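PDB 3OTT: Two-component system sensor histidine kinase from Bacteroides thetaiotaomicron, which probably senses saccharides through this extracellular beta-propeller and beta-sandwich region and relays the signal as a histidine kinase with a DNA-binding regulator. Local coordinates for residues 194-206 against 233-245. Residues are numbered along the deposited sequence; the frame is centred on the assembly and turned at random.
Sequences NSLLEDTTRQCVW and SIKSLALDGNGDL
Leu245 of 233-245 lies over Trp206 of 194-206, and its side chain can be followed atom by atom. Leu245 CB approaches the ring rim, 4.0 Å from Trp206 CZ2. Leu245 CG sits above the six-membered ring of Trp206, 3.6 Å from its centroid and 16° off the normal, which meets the geometry of a CH-pi contact. With CG anti to the backbone N (chi1 -173°), Leu245 CD2 extends across the indole toward Trp206 CD1 and reaches Leu197 CD2 at 3.7 Å. Leu197 also packs on Leu237 and Leu239, giving an apolar layer between the innermost strands of two neighbouring propeller blades, 193-199 and 232-239, which run roughly parallel. Cys204 SG lies over the opposite indole face.

Asp199 fixes the ring edge: Trp206 NE1 donates to the anti lone pair of Asp199 OD2 with an N-H...O angle of 179°, in the indole plane. The syn lone pair of Asp199 OD2 takes Arg202 NH1 at 2.7 Å in a salt bridge. From there the guanidinium crosses to the next blade, where Arg202 NH1 (2.9 Å) and Arg202 NH2 (3.0 Å) both grip Gly243 O; NH2 also bonds His257 O. At the far end, Asn194 ND2 donates to Ile234 O at 2.7 Å, from above the carbonyl plane. The blades are thus joined by side chains reaching backbone carbonyls at both ends of a leucine-tryptophan layer, and the buried Asp199 carboxylate is probably stabilised as an anion by its arginine and indole donors.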
ATOM      1  N   ASN B 194      22.254  18.149 -18.257  1.00 21.31           N
ATOM      2  CA  ASN B 194      21.109  19.029 -18.048  1.00 20.87           C
ATOM      3  C   ASN B 194      19.958  18.339 -17.398  1.00 20.39           C
ATOM      4  O   ASN B 194      19.072  19.013 -16.815  1.00 20.23           O
ATOM      5  CB  ASN B 194      20.496  19.517 -19.366  1.00 22.20           C
ATOM      6  CG  ASN B 194      21.470  20.159 -20.284  1.00 26.33           C
ATOM      7  OD1 ASN B 194      22.222  21.063 -19.896  1.00 30.99           O
ATOM      8  ND2 ASN B 194      21.460  19.712 -21.547  1.00 30.53           N
ATOM      9  N   SER B 195      19.875  17.014 -17.534  1.00 18.83           N
ATOM     10  CA  SER B 195      18.591  16.381 -17.165  1.00 18.32           C
ATOM     11  C   SER B 195      18.723  14.904 -16.815  1.00 17.12           C
ATOM     12  O   SER B 195      19.531  14.196 -17.465  1.00 16.19           O
ATOM     13  CB  SER B 195      17.597  16.530 -18.333  1.00 18.41           C
ATOM     14  OG  SER B 195      16.340  16.074 -17.919  1.00 24.22           O
ATOM     15  N   LEU B 196      17.932  14.473 -15.815  1.00 13.48           N
ATOM     16  CA  LEU B 196      17.997  13.148 -15.243  1.00 14.13           C
ATOM     17  C   LEU B 196      16.611  12.641 -14.989  1.00 12.76           C
ATOM     18  O   LEU B 196      15.763  13.404 -14.554  1.00 12.19           O
ATOM     19  CB  LEU B 196      18.770  13.147 -13.898  1.00 13.19           C
ATOM     20  CG  LEU B 196      20.264  13.484 -13.916  1.00 15.18           C
ATOM     21  CD1 LEU B 196      20.884  13.479 -12.463  1.00 11.15           C
ATOM     22  CD2 LEU B 196      20.979  12.529 -14.831  1.00 14.68           C
ATOM     23  N   LEU B 197      16.392  11.359 -15.210  1.00 10.71           N
ATOM     24  CA  LEU B 197      15.075  10.788 -14.999  1.00 12.60           C
ATOM     25  C   LEU B 197      15.177   9.305 -14.678  1.00 14.69           C
ATOM     26  O   LEU B 197      15.801   8.497 -15.430  1.00 14.56           O
ATOM     27  CB  LEU B 197      14.162  10.980 -16.224  1.00 10.72           C
ATOM     28  CG  LEU B 197      12.727  10.408 -16.074  1.00 14.36           C
ATOM     29  CD1 LEU B 197      11.789  11.247 -15.178  1.00 11.55           C
ATOM     30  CD2 LEU B 197      12.066  10.166 -17.428  1.00 13.91           C
ATOM     31  N   GLU B 198      14.541   8.932 -13.584  1.00 16.20           N
ATOM     32  CA  GLU B 198      14.488   7.541 -13.215  1.00 18.31           C
ATOM     33  C   GLU B 198      13.385   6.865 -13.981  1.00 18.00           C
ATOM     34  O   GLU B 198      12.329   7.428 -14.145  1.00 17.66           O
ATOM     35  CB  GLU B 198      14.211   7.380 -11.747  1.00 18.88           C
ATOM     36  CG  GLU B 198      14.175   5.894 -11.331  1.00 23.02           C
ATOM     37  CD  GLU B 198      13.699   5.658  -9.898  1.00 29.02           C
ATOM     38  OE1 GLU B 198      12.872   6.473  -9.348  1.00 32.61           O
ATOM     39  OE2 GLU B 198      14.144   4.631  -9.342  1.00 29.64           O
ATOM     40  N   ASP B 199      13.631   5.622 -14.415  1.00 18.22           N
ATOM     41  CA  ASP B 199      12.656   4.807 -15.147  1.00 17.36           C
ATOM     42  C   ASP B 199      12.630   3.429 -14.488  1.00 16.88           C
ATOM     43  O   ASP B 199      13.489   2.606 -14.787  1.00 16.27           O
ATOM     44  CB  ASP B 199      13.156   4.644 -16.602  1.00 18.24           C
ATOM     45  CG  ASP B 199      12.147   3.950 -17.519  1.00 18.58           C
ATOM     46  OD1 ASP B 199      11.248   3.261 -17.013  1.00 21.86           O
ATOM     47  OD2 ASP B 199      12.232   4.127 -18.762  1.00 18.01           O
ATOM     48  N   THR B 200      11.638   3.161 -13.631  1.00 17.31           N
ATOM     49  CA  THR B 200      11.520   1.877 -12.872  1.00 17.19           C
ATOM     50  C   THR B 200      11.131   0.691 -13.746  1.00 18.27           C
ATOM     51  O   THR B 200      11.389  -0.458 -13.398  1.00 19.79           O
ATOM     52  CB  THR B 200      10.547   2.001 -11.702  1.00 17.44           C
ATOM     53  OG1 THR B 200       9.302   2.539 -12.168  1.00 17.45           O
ATOM     54  CG2 THR B 200      11.099   2.983 -10.703  1.00 18.79           C
ATOM     55  N   THR B 201      10.520   0.947 -14.892  1.00 19.14           N
ATOM     56  CA  THR B 201      10.134  -0.128 -15.800  1.00 19.78           C
ATOM     57  C   THR B 201      11.325  -0.587 -16.626  1.00 19.10           C
ATOM     58  O   THR B 201      11.494  -1.751 -16.799  1.00 20.18           O
ATOM     59  CB  THR B 201       9.025   0.299 -16.746  1.00 20.53           C
ATOM     60  OG1 THR B 201       7.912   0.666 -15.964  1.00 23.96           O
ATOM     61  CG2 THR B 201       8.596  -0.872 -17.693  1.00 20.27           C
ATOM     62  N   ARG B 202      12.160   0.315 -17.128  1.00 18.01           N
ATOM     63  CA  ARG B 202      13.403  -0.113 -17.782  1.00 16.17           C
ATOM     64  C   ARG B 202      14.523  -0.339 -16.773  1.00 16.80           C
ATOM     65  O   ARG B 202      15.578  -0.876 -17.134  1.00 17.96           O
ATOM     66  CB  ARG B 202      13.834   0.896 -18.851  1.00 16.15           C
ATOM     67  CG  ARG B 202      12.889   0.910 -20.144  1.00 16.11           C
ATOM     68  CD  ARG B 202      13.266   1.991 -21.178  1.00 10.56           C
ATOM     69  NE  ARG B 202      12.191   2.093 -22.191  1.00 14.24           N
ATOM     70  CZ  ARG B 202      11.113   2.900 -22.140  1.00 15.07           C
ATOM     71  NH1 ARG B 202      10.925   3.767 -21.148  1.00  9.86           N
ATOM     72  NH2 ARG B 202      10.243   2.891 -23.140  1.00 12.80           N
ATOM     73  N   GLN B 203      14.310   0.066 -15.521  1.00 15.77           N
ATOM     74  CA  GLN B 203      15.359  -0.013 -14.480  1.00 16.25           C
ATOM     75  C   GLN B 203      16.674   0.704 -14.831  1.00 16.56           C
ATOM     76  O   GLN B 203      17.775   0.118 -14.685  1.00 18.25           O
ATOM     77  CB  GLN B 203      15.591  -1.454 -14.069  1.00 17.00           C
ATOM     78  CG  GLN B 203      14.235  -2.100 -13.589  1.00 17.53           C
ATOM     79  CD  GLN B 203      14.400  -3.499 -13.129  1.00 24.06           C
ATOM     80  OE1 GLN B 203      15.029  -4.353 -13.816  1.00 28.67           O
ATOM     81  NE2 GLN B 203      13.885  -3.768 -11.934  1.00 24.95           N
ATOM     82  N   CYS B 204      16.551   1.944 -15.313  1.00 13.82           N
ATOM     83  CA  CYS B 204      17.703   2.762 -15.656  1.00 14.57           C
ATOM     84  C   CYS B 204      17.483   4.165 -15.137  1.00 14.16           C
ATOM     85  O   CYS B 204      16.390   4.556 -14.742  1.00 12.91           O
ATOM     86  CB  CYS B 204      17.921   2.809 -17.200  1.00 13.92           C
ATOM     87  SG  CYS B 204      16.478   3.521 -18.138  1.00 16.75           S
ATOM     88  N   VAL B 205      18.542   4.936 -15.216  1.00 14.66           N
ATOM     89  CA  VAL B 205      18.458   6.378 -15.129  1.00 12.34           C
ATOM     90  C   VAL B 205      18.776   6.916 -16.498  1.00 13.41           C
ATOM     91  O   VAL B 205      19.846   6.688 -16.992  1.00 13.25           O
ATOM     92  CB  VAL B 205      19.482   6.904 -14.155  1.00 13.10           C
ATOM     93  CG1 VAL B 205      19.425   8.441 -14.078  1.00 12.21           C
ATOM     94  CG2 VAL B 205      19.225   6.312 -12.780  1.00 12.60           C
ATOM     95  N   TRP B 206      17.832   7.639 -17.111  1.00 13.27           N
ATOM     96  CA  TRP B 206      18.087   8.451 -18.286  1.00 12.20           C
ATOM     97  C   TRP B 206      18.829   9.730 -18.010  1.00 12.06           C
ATOM     98  O   TRP B 206      18.578  10.368 -17.002  1.00 13.46           O
ATOM     99  CB  TRP B 206      16.783   8.811 -18.899  1.00 12.19           C
ATOM    100  CG  TRP B 206      15.982   7.673 -19.379  1.00 10.18           C
ATOM    101  CD1 TRP B 206      14.959   7.032 -18.731  1.00  9.33           C
ATOM    102  CD2 TRP B 206      16.075   7.096 -20.676  1.00 12.14           C
ATOM    103  NE1 TRP B 206      14.427   6.055 -19.547  1.00 12.25           N
ATOM    104  CE2 TRP B 206      15.080   6.096 -20.761  1.00  9.55           C
ATOM    105  CE3 TRP B 206      16.899   7.352 -21.797  1.00 15.96           C
ATOM    106  CZ2 TRP B 206      14.881   5.344 -21.912  1.00 10.37           C
ATOM    107  CZ3 TRP B 206      16.698   6.577 -22.979  1.00 14.16           C
ATOM    108  CH2 TRP B 206      15.697   5.594 -23.008  1.00 13.69           C
ATOM    109  N   SER B 233      20.652  19.587 -27.739  1.00 27.35           N
ATOM    110  CA  SER B 233      20.879  19.173 -26.362  1.00 26.39           C
ATOM    111  C   SER B 233      19.559  18.741 -25.769  1.00 25.07           C
ATOM    112  O   SER B 233      18.502  19.254 -26.132  1.00 24.15           O
ATOM    113  CB  SER B 233      21.461  20.296 -25.523  1.00 26.44           C
ATOM    114  OG  SER B 233      20.695  21.448 -25.747  1.00 28.82           O
ATOM    115  N   ILE B 234      19.624  17.759 -24.887  1.00 24.25           N
ATOM    116  CA  ILE B 234      18.471  17.330 -24.190  1.00 23.82           C
ATOM    117  C   ILE B 234      18.311  18.204 -22.965  1.00 23.59           C
ATOM    118  O   ILE B 234      19.208  18.252 -22.114  1.00 25.63           O
ATOM    119  CB  ILE B 234      18.607  15.904 -23.749  1.00 23.71           C
ATOM    120  CG1 ILE B 234      18.852  14.997 -24.951  1.00 23.85           C
ATOM    121  CG2 ILE B 234      17.329  15.443 -22.989  1.00 23.30           C
ATOM    122  CD1 ILE B 234      17.667  14.632 -25.630  1.00 23.04           C
ATOM    123  N   LYS B 235      17.175  18.887 -22.869  1.00 22.46           N
ATOM    124  CA  LYS B 235      16.892  19.817 -21.754  1.00 20.88           C
ATOM    125  C   LYS B 235      15.945  19.252 -20.703  1.00 19.92           C
ATOM    126  O   LYS B 235      15.924  19.706 -19.558  1.00 20.10           O
ATOM    127  CB  LYS B 235      16.278  21.106 -22.301  1.00 21.12           C
ATOM    128  CG  LYS B 235      17.051  21.683 -23.448  1.00 24.11           C
ATOM    129  CD  LYS B 235      16.768  23.171 -23.656  1.00 28.78           C
ATOM    130  CE  LYS B 235      17.958  23.902 -24.337  1.00 35.08           C
ATOM    131  NZ  LYS B 235      19.354  23.593 -23.756  1.00 37.73           N
ATOM    132  N   SER B 236      15.110  18.300 -21.081  1.00 17.98           N
ATOM    133  CA  SER B 236      14.105  17.821 -20.134  1.00 17.71           C
ATOM    134  C   SER B 236      13.658  16.425 -20.495  1.00 16.50           C
ATOM    135  O   SER B 236      13.726  16.041 -21.643  1.00 16.84           O
ATOM    136  CB  SER B 236      12.885  18.766 -20.171  1.00 16.67           C
ATOM    137  OG  SER B 236      12.520  19.015 -21.546  1.00 20.53           O
ATOM    138  N   LEU B 237      13.150  15.680 -19.525  1.00 15.98           N
ATOM    139  CA  LEU B 237      12.842  14.246 -19.740  1.00 15.21           C
ATOM    140  C   LEU B 237      11.632  13.980 -18.881  1.00 14.86           C
ATOM    141  O   LEU B 237      11.561  14.516 -17.784  1.00 15.69           O
ATOM    142  CB  LEU B 237      13.992  13.336 -19.281  1.00 13.37           C
ATOM    143  CG  LEU B 237      15.388  13.470 -19.939  1.00 15.58           C
ATOM    144  CD1 LEU B 237      16.579  12.814 -19.165  1.00 11.99           C
ATOM    145  CD2 LEU B 237      15.373  12.894 -21.410  1.00 12.87           C
ATOM    146  N   ALA B 238      10.711  13.157 -19.392  1.00 13.78           N
ATOM    147  CA  ALA B 238       9.575  12.583 -18.663  1.00 12.36           C
ATOM    148  C   ALA B 238       9.185  11.272 -19.355  1.00 12.49           C
ATOM    149  O   ALA B 238       9.524  11.043 -20.542  1.00 11.74           O
ATOM    150  CB  ALA B 238       8.327  13.556 -18.718  1.00 11.73           C
ATOM    151  N   LEU B 239       8.396  10.487 -18.652  1.00 12.55           N
ATOM    152  CA  LEU B 239       7.735   9.298 -19.179  1.00 16.17           C
ATOM    153  C   LEU B 239       6.232   9.489 -19.289  1.00 17.90           C
ATOM    154  O   LEU B 239       5.604   9.995 -18.330  1.00 18.42           O
ATOM    155  CB  LEU B 239       7.918   8.108 -18.205  1.00 15.30           C
ATOM    156  CG  LEU B 239       9.398   7.665 -18.050  1.00 18.46           C
ATOM    157  CD1 LEU B 239       9.525   6.834 -16.756  1.00 21.03           C
ATOM    158  CD2 LEU B 239       9.880   6.883 -19.292  1.00 12.87           C
ATOM    159  N   ASP B 240       5.641   8.992 -20.370  1.00 17.95           N
ATOM    160  CA  ASP B 240       4.261   9.193 -20.568  1.00 19.51           C
ATOM    161  C   ASP B 240       3.432   8.026 -20.047  1.00 21.13           C
ATOM    162  O   ASP B 240       3.974   7.088 -19.453  1.00 23.05           O
ATOM    163  CB  ASP B 240       3.966   9.618 -22.007  1.00 20.30           C
ATOM    164  CG  ASP B 240       4.059   8.465 -23.010  1.00 20.18           C
ATOM    165  OD1 ASP B 240       4.153   7.266 -22.628  1.00 20.49           O
ATOM    166  OD2 ASP B 240       4.037   8.805 -24.197  1.00 19.21           O
ATOM    167  N   GLY B 241       2.118   8.087 -20.223  1.00 22.15           N
ATOM    168  CA  GLY B 241       1.244   7.054 -19.655  1.00 24.58           C
ATOM    169  C   GLY B 241       1.473   5.662 -20.263  1.00 25.94           C
ATOM    170  O   GLY B 241       1.203   4.645 -19.622  1.00 26.67           O
ATOM    171  N   ASN B 242       1.939   5.643 -21.512  1.00 25.28           N
ATOM    172  CA  ASN B 242       2.370   4.433 -22.197  1.00 26.18           C
ATOM    173  C   ASN B 242       3.773   3.898 -21.756  1.00 25.17           C
ATOM    174  O   ASN B 242       4.185   2.877 -22.240  1.00 26.62           O
ATOM    175  CB  ASN B 242       2.361   4.702 -23.716  1.00 26.35           C
ATOM    176  CG  ASN B 242       0.957   5.159 -24.251  1.00 31.61           C
ATOM    177  OD1 ASN B 242      -0.097   4.854 -23.656  1.00 32.46           O
ATOM    178  ND2 ASN B 242       0.957   5.909 -25.376  1.00 32.96           N
ATOM    179  N   GLY B 243       4.494   4.576 -20.861  1.00 23.21           N
ATOM    180  CA  GLY B 243       5.862   4.186 -20.543  1.00 22.09           C
ATOM    181  C   GLY B 243       6.909   4.624 -21.590  1.00 22.22           C
ATOM    182  O   GLY B 243       8.083   4.254 -21.519  1.00 22.60           O
ATOM    183  N   ASP B 244       6.504   5.437 -22.557  1.00 20.65           N
ATOM    184  CA  ASP B 244       7.463   6.016 -23.457  1.00 19.66           C
ATOM    185  C   ASP B 244       8.233   7.171 -22.866  1.00 18.30           C
ATOM    186  O   ASP B 244       7.686   7.981 -22.100  1.00 15.41           O
ATOM    187  CB  ASP B 244       6.777   6.442 -24.716  1.00 19.59           C
ATOM    188  CG  ASP B 244       6.284   5.241 -25.502  1.00 25.38           C
ATOM    189  OD1 ASP B 244       6.802   4.104 -25.288  1.00 25.11           O
ATOM    190  OD2 ASP B 244       5.406   5.439 -26.357  1.00 32.51           O
ATOM    191  N   LEU B 245       9.499   7.255 -23.286  1.00 16.22           N
ATOM    192  CA  LEU B 245      10.363   8.289 -22.838  1.00 15.14           C
ATOM    193  C   LEU B 245      10.248   9.493 -23.739  1.00 14.93           C
ATOM    194  O   LEU B 245      10.360   9.383 -24.955  1.00 15.56           O
ATOM    195  CB  LEU B 245      11.760   7.727 -22.816  1.00 14.24           C
ATOM    196  CG  LEU B 245      12.955   8.454 -22.258  1.00 16.44           C
ATOM    197  CD1 LEU B 245      13.519   9.321 -23.333  1.00 15.03           C
ATOM    198  CD2 LEU B 245      12.746   9.150 -20.893  1.00  9.41           C
TER
HETATM  199  O   HOH W   1      13.686  16.783 -16.506  1.00 27.52           O